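Local coordinates for DBF2 kinase activator protein MOB1 (Saccharomyces cerevisiae, PDB 2HJN) that binds and activates the protein kinase DBF2 in the mitotic exit network, allowing its phosphorylation by CDC15 in late anaphase, at residues Pro172-Leu177 with Phe215-Pro220; Pro107-Thr112 with Lys134-Leu139. All coordinates share one frame; numbering follows the deposited sequence.

Contact 1: Pro172-Leu177 with Phe215-Pro220; sequences PILRRL and FELLRP. With SO4 (sulfate ion), chain C.
A Schellman motif ends helix 198-214, and the chain that leaves it, with L217 and L218, packs on L174 and R175 of helix 165-187. E216, with positive phi, is the C-prime residue of the motif. The contact belongs to the helical bundle of the Mob1/phocein fold. L174 directs its CD2 branch at the L217 side chain. L174 CD2 lies 3.3 Å from L217 CD1, tighter than usual for two methyls, and 3.8 Å from L217 CB. L218 meets the next residue of the helix. L218 CD2 lies 3.7 Å from R175 CG, against the aliphatic root of that arginine. L174 also touches C83 of helix 75-97, and L218 also touches F208 and A212 of helix 198-214. No direct hydrogen bond joins the two segments. A water spans R175 NH1 and L217 O through two weak bonds. R175 has CG beside its backbone N (chi1 -82°), and its chain bends at chi3 (-45°). This folds the guanidinium back so that P172 CA lies against one of its faces, toward the rim. The edge of the group meets a sulfate, probably from the crystallisation liquor. R179 also binds this anion, and R176 NE adds a weak bond to its O4. R175 NH2 to sulfate O1 is 2.5 Å, unusually short and so doubtful in detail; R175 NE reaches sulfate O1 more weakly at 3.0 Å.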
loop_
_atom_site.group_PDB
_atom_site.type_symbol
_atom_site.label_atom_id
_atom_site.label_comp_id
_atom_site.label_asym_id
_atom_site.label_seq_id
_atom_site.Cartn_x
_atom_site.Cartn_y
_atom_site.Cartn_z
ATOM N N PRO A 172 -20.217 10.730 -12.057
ATOM C CA PRO A 172 -20.703 9.885 -10.955
ATOM C C PRO A 172 -19.569 9.044 -10.307
ATOM O O PRO A 172 -19.483 8.988 -9.074
ATOM C CB PRO A 172 -21.754 9.011 -11.637
ATOM C CG PRO A 172 -22.247 9.932 -12.892
ATOM C CD PRO A 172 -20.955 10.496 -13.330
ATOM N N ILE A 173 -18.688 8.464 -11.123
ATOM C CA ILE A 173 -17.555 7.706 -10.605
ATOM C C ILE A 173 -16.606 8.569 -9.745
ATOM O O ILE A 173 -16.232 8.153 -8.649
ATOM C CB ILE A 173 -16.728 6.989 -11.745
ATOM C CG1 ILE A 173 -17.539 5.854 -12.404
ATOM C CG2 ILE A 173 -15.457 6.338 -11.147
ATOM C CD1 ILE A 173 -16.873 5.380 -13.792
ATOM N N LEU A 174 -16.198 9.739 -10.249
ATOM C CA LEU A 174 -15.370 10.694 -9.473
ATOM C C LEU A 174 -16.049 11.160 -8.184
ATOM O O LEU A 174 -15.409 11.161 -7.119
ATOM C CB LEU A 174 -14.918 11.898 -10.344
ATOM C CG LEU A 174 -13.675 11.752 -11.231
ATOM C CD1 LEU A 174 -13.237 10.345 -11.571
ATOM C CD2 LEU A 174 -13.648 12.631 -12.468
ATOM N N ARG A 175 -17.358 11.493 -8.248
ATOM C CA ARG A 175 -18.102 11.904 -7.045
ATOM C C ARG A 175 -18.067 10.812 -5.944
ATOM O O ARG A 175 -17.847 11.078 -4.743
ATOM C CB ARG A 175 -19.570 12.238 -7.389
ATOM C CG ARG A 175 -19.842 13.599 -7.936
ATOM C CD ARG A 175 -21.399 13.907 -7.928
ATOM N NE ARG A 175 -22.299 12.836 -8.419
ATOM C CZ ARG A 175 -22.776 12.745 -9.668
ATOM N NH1 ARG A 175 -22.422 13.620 -10.612
ATOM N NH2 ARG A 175 -23.597 11.766 -9.988
ATOM N N ARG A 176 -18.293 9.568 -6.350
ATOM C CA ARG A 176 -18.200 8.431 -5.403
ATOM C C ARG A 176 -16.780 8.120 -4.860
ATOM O O ARG A 176 -16.595 7.910 -3.642
ATOM C CB ARG A 176 -18.869 7.220 -6.038
ATOM C CG ARG A 176 -20.361 7.537 -6.343
ATOM C CD ARG A 176 -21.083 6.381 -7.031
ATOM N NE ARG A 176 -22.356 6.791 -7.603
ATOM C CZ ARG A 176 -23.300 5.943 -8.016
ATOM N NH1 ARG A 176 -23.128 4.614 -7.908
ATOM N NH2 ARG A 176 -24.416 6.425 -8.560
ATOM N N LEU A 177 -15.766 8.097 -5.734
ATOM C CA LEU A 177 -14.402 7.838 -5.272
ATOM C C LEU A 177 -13.949 8.882 -4.244
ATOM O O LEU A 177 -13.247 8.545 -3.281
ATOM C CB LEU A 177 -13.442 7.773 -6.473
ATOM C CG LEU A 177 -13.600 6.563 -7.418
ATOM C CD1 LEU A 177 -12.594 6.617 -8.605
ATOM C CD2 LEU A 177 -13.512 5.207 -6.695
ATOM N N PHE A 215 -11.142 19.994 -15.700
ATOM C CA PHE A 215 -12.245 19.586 -16.569
ATOM C C PHE A 215 -13.626 19.873 -16.012
ATOM O O PHE A 215 -14.626 19.423 -16.574
ATOM C CB PHE A 215 -12.090 18.100 -16.928
ATOM C CG PHE A 215 -10.832 17.812 -17.660
ATOM C CD1 PHE A 215 -10.732 18.075 -19.029
ATOM C CD2 PHE A 215 -9.711 17.332 -16.977
ATOM C CE1 PHE A 215 -9.570 17.807 -19.698
ATOM C CE2 PHE A 215 -8.537 17.085 -17.651
ATOM C CZ PHE A 215 -8.461 17.324 -19.025
ATOM N N GLU A 216 -13.671 20.619 -14.909
ATOM C CA GLU A 216 -14.893 20.911 -14.139
ATOM C C GLU A 216 -15.780 19.714 -13.757
ATOM O O GLU A 216 -16.999 19.817 -13.731
ATOM C CB GLU A 216 -15.736 22.124 -14.657
ATOM C CG GLU A 216 -15.302 22.900 -15.871
ATOM C CD GLU A 216 -16.417 23.881 -16.363
ATOM O OE1 GLU A 216 -16.630 24.945 -15.721
ATOM O OE2 GLU A 216 -17.094 23.566 -17.379
ATOM N N LEU A 217 -15.150 18.593 -13.415
ATOM C CA LEU A 217 -15.851 17.373 -13.054
ATOM C C LEU A 217 -16.441 17.457 -11.630
ATOM O O LEU A 217 -17.520 16.921 -11.346
ATOM C CB LEU A 217 -14.896 16.162 -13.207
ATOM C CG LEU A 217 -14.177 16.066 -14.574
ATOM C CD1 LEU A 217 -13.021 15.063 -14.608
ATOM C CD2 LEU A 217 -15.131 15.802 -15.688
ATOM N N LEU A 218 -15.728 18.138 -10.744
ATOM C CA LEU A 218 -16.143 18.289 -9.351
ATOM C C LEU A 218 -16.160 19.734 -8.981
ATOM O O LEU A 218 -15.295 20.519 -9.401
ATOM C CB LEU A 218 -15.186 17.577 -8.384
ATOM C CG LEU A 218 -15.190 16.057 -8.338
ATOM C CD1 LEU A 218 -14.360 15.656 -7.122
ATOM C CD2 LEU A 218 -16.610 15.458 -8.229
ATOM N N ARG A 219 -17.145 20.060 -8.165
ATOM C CA ARG A 219 -17.371 21.410 -7.744
ATOM C C ARG A 219 -17.171 21.445 -6.237
ATOM O O ARG A 219 -17.275 20.398 -5.575
ATOM C CB ARG A 219 -18.782 21.846 -8.148
ATOM C CG ARG A 219 -19.894 20.991 -7.545
ATOM C CD ARG A 219 -21.110 20.935 -8.473
ATOM N NE ARG A 219 -21.716 22.261 -8.607
ATOM C CZ ARG A 219 -22.613 22.771 -7.765
ATOM N NH1 ARG A 219 -23.040 22.058 -6.717
ATOM N NH2 ARG A 219 -23.087 23.996 -7.984
ATOM N N PRO A 220 -16.848 22.638 -5.700
ATOM C CA PRO A 220 -16.588 22.878 -4.280
ATOM C C PRO A 220 -17.523 22.149 -3.298
ATOM O O PRO A 220 -17.038 21.515 -2.352
ATOM C CB PRO A 220 -16.670 24.417 -4.171
ATOM C CG PRO A 220 -16.105 24.854 -5.466
ATOM C CD PRO A 220 -16.670 23.879 -6.492
HETATM S S SO4 C . -24.379 10.063 -6.710
HETATM O O1 SO4 C . -23.715 10.223 -8.008
HETATM O O2 SO4 C . -24.225 11.347 -6.004
HETATM O O3 SO4 C . -25.754 9.610 -6.839
HETATM O O4 SO4 C . -23.799 9.031 -5.869
HETATM O O HOH W 1 -20.384 16.192 -9.624
#

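Contact 2: Pro107-Thr112 with Lys134-Leu139; sequences PRMIAT and KYVECL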
loop_
_atom_site.group_PDB
_atom_site.type_symbol
_atom_site.label_atom_id
_atom_site.label_comp_id
_atom_site.label_asym_id
_atom_site.label_seq_id
_atom_site.Cartn_x
_atom_site.Cartn_y
_atom_site.Cartn_z
ATOM N N PRO A 107 -19.275 1.596 12.043
ATOM C CA PRO A 107 -20.622 1.120 11.755
ATOM C C PRO A 107 -21.438 1.904 10.703
ATOM O O PRO A 107 -22.479 1.414 10.293
ATOM C CB PRO A 107 -21.332 1.136 13.134
ATOM C CG PRO A 107 -20.535 1.997 14.005
ATOM C CD PRO A 107 -19.141 2.149 13.419
ATOM N N ARG A 108 -20.979 3.098 10.316
ATOM C CA ARG A 108 -21.615 3.904 9.307
ATOM C C ARG A 108 -20.506 4.472 8.401
ATOM O O ARG A 108 -19.371 4.723 8.845
ATOM C CB ARG A 108 -22.386 5.079 9.923
ATOM C CG ARG A 108 -23.644 4.717 10.725
ATOM C CD ARG A 108 -24.263 6.039 11.306
ATOM N NE ARG A 108 -23.281 6.820 12.082
ATOM C CZ ARG A 108 -23.289 8.153 12.238
ATOM N NH1 ARG A 108 -24.233 8.902 11.656
ATOM N NH2 ARG A 108 -22.334 8.743 12.975
HETATM N N MSE A 109 -20.854 4.734 7.157
HETATM C CA MSE A 109 -19.874 5.352 6.236
HETATM C C MSE A 109 -19.908 6.860 6.493
HETATM O O MSE A 109 -20.755 7.564 5.948
HETATM C CB MSE A 109 -20.186 4.976 4.776
HETATM C CG MSE A 109 -19.279 5.615 3.740
HETATM SE SE MSE A 109 -17.401 5.006 3.896
HETATM C CE MSE A 109 -16.973 5.798 2.178
ATOM N N ILE A 110 -18.990 7.355 7.325
ATOM C CA ILE A 110 -18.988 8.763 7.704
ATOM C C ILE A 110 -17.674 9.486 7.379
ATOM O O ILE A 110 -16.663 8.846 7.102
ATOM C CB ILE A 110 -19.398 8.959 9.182
ATOM C CG1 ILE A 110 -18.360 8.299 10.122
ATOM C CG2 ILE A 110 -20.802 8.317 9.387
ATOM C CD1 ILE A 110 -18.583 8.481 11.573
ATOM N N ALA A 111 -17.711 10.825 7.410
ATOM C CA ALA A 111 -16.534 11.648 7.179
ATOM C C ALA A 111 -16.761 12.758 8.145
ATOM O O ALA A 111 -17.366 13.764 7.772
ATOM C CB ALA A 111 -16.543 12.183 5.733
ATOM N N THR A 112 -16.292 12.544 9.376
ATOM C CA THR A 112 -16.795 13.176 10.603
ATOM C C THR A 112 -18.281 12.962 10.855
ATOM O O THR A 112 -18.997 12.487 9.978
ATOM C CB THR A 112 -16.551 14.694 10.663
ATOM O OG1 THR A 112 -17.467 15.341 9.793
ATOM C CG2 THR A 112 -15.070 15.059 10.267
ATOM N N LYS A 134 -18.380 -2.185 4.155
ATOM C CA LYS A 134 -19.414 -2.641 3.241
ATOM C C LYS A 134 -19.652 -1.646 2.124
ATOM O O LYS A 134 -19.753 -2.049 0.978
ATOM C CB LYS A 134 -20.750 -2.929 3.976
ATOM C CG LYS A 134 -21.875 -3.455 3.049
ATOM C CD LYS A 134 -21.580 -4.950 2.794
ATOM C CE LYS A 134 -22.716 -5.677 2.160
ATOM N NZ LYS A 134 -22.417 -7.132 2.289
ATOM N N TYR A 135 -19.764 -0.363 2.482
ATOM C CA TYR A 135 -19.872 0.748 1.560
ATOM C C TYR A 135 -18.723 0.736 0.510
ATOM O O TYR A 135 -18.958 0.743 -0.705
ATOM C CB TYR A 135 -19.844 2.084 2.331
ATOM C CG TYR A 135 -20.065 3.261 1.389
ATOM C CD1 TYR A 135 -19.031 3.690 0.558
ATOM C CD2 TYR A 135 -21.301 3.880 1.265
ATOM C CE1 TYR A 135 -19.185 4.712 -0.317
ATOM C CE2 TYR A 135 -21.473 4.941 0.370
ATOM C CZ TYR A 135 -20.395 5.331 -0.427
ATOM O OH TYR A 135 -20.474 6.353 -1.350
ATOM N N VAL A 136 -17.494 0.683 1.018
ATOM C CA VAL A 136 -16.295 0.776 0.169
ATOM C C VAL A 136 -16.206 -0.417 -0.789
ATOM O O VAL A 136 -16.053 -0.248 -2.009
ATOM C CB VAL A 136 -15.006 0.979 1.026
ATOM C CG1 VAL A 136 -13.708 1.008 0.115
ATOM C CG2 VAL A 136 -15.118 2.281 1.783
ATOM N N GLU A 137 -16.442 -1.606 -0.245
ATOM C CA GLU A 137 -16.532 -2.806 -1.044
ATOM C C GLU A 137 -17.521 -2.693 -2.194
ATOM O O GLU A 137 -17.159 -2.957 -3.342
ATOM C CB GLU A 137 -16.838 -4.028 -0.137
ATOM C CG GLU A 137 -16.967 -5.365 -0.864
ATOM C CD GLU A 137 -15.643 -5.957 -1.319
ATOM O OE1 GLU A 137 -14.665 -5.781 -0.595
ATOM O OE2 GLU A 137 -15.578 -6.636 -2.383
ATOM N N CYS A 138 -18.785 -2.358 -1.888
ATOM C CA CYS A 138 -19.853 -2.210 -2.888
ATOM C C CYS A 138 -19.489 -1.162 -3.947
ATOM O O CYS A 138 -19.707 -1.376 -5.155
ATOM C CB CYS A 138 -21.147 -1.766 -2.176
ATOM S SG CYS A 138 -21.981 -3.094 -1.192
ATOM N N LEU A 139 -19.008 0.001 -3.492
ATOM C CA LEU A 139 -18.661 1.093 -4.383
ATOM C C LEU A 139 -17.549 0.703 -5.324
ATOM O O LEU A 139 -17.668 0.961 -6.523
ATOM C CB LEU A 139 -18.241 2.380 -3.647
ATOM C CG LEU A 139 -17.745 3.645 -4.364
ATOM C CD1 LEU A 139 -17.835 4.857 -3.422
ATOM C CD2 LEU A 139 -16.307 3.608 -4.736
#
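M109, a selenomethionine here, and Y135 form a Met-aromatic contact that fastens the loop before strand 115-117 to helix 132-147. The CH-pi part is the more direct. M109 CG sits over one face of the Y135 ring, 3.6 Å from the ring centroid and 20° off the normal. M109 CG is displaced toward the rim and comes 3.4 Å from Y135 CG. The two side chains meet at about a right angle. The selenium is less central. M109 SE is 4.5 Å from the centroid of the Y135 ring and approaches obliquely.

Apolar packing continues along the M109 chain. CG is anti to the backbone N (chi1 177°), which sets it over the Y135 ring, and a bend at chi2 (65°) carries the end across to the CD1/CE1 side of the ring. M109 CE thereby reaches Y135 CD1 at 3.4 Å. M109 CE also lies 4.0 Å from V136 CG2, so it packs on two successive residues of the helix. All three residues are buried.

Hydrogen bonds do not cross between the segments, but they fix the loop to its other neighbours. The backbone of M109 bonds to Y117 of strand 115-117. I110 O accepts a bond from ND1 of the zinc ligand H183, so this loop supplies a second-shell contact to the metal site. The M109 side chain is about 7 Å from the zinc ion. T112 N bonds to H187 NE2. The contact thus lies where helix 132-147, strand 115-117 and helix 165-187 come together: Y135 touches Y117 and R179, and A111 touches A182.

How the contacts relate
Both contacts are buried and apolar at their centres, and neither has a direct hydrogen bond between its segments. They share a structural partner in helix 165-187. It forms one side of contact 1 and borders contact 2 through H183 and H187. Helices 132-147 and 165-187 follow each other in the chain and pack together, with L139 CD1 3.3 Å from R176 O. The chemistry differs with place. Contact 1 is aliphatic, away from the annotated sites, and extends to a partly exposed arginine and a sulfate. Contact 2 sets a (seleno)methionine side chain on an aromatic face, near the zinc site. Their centres are about 18 Å apart.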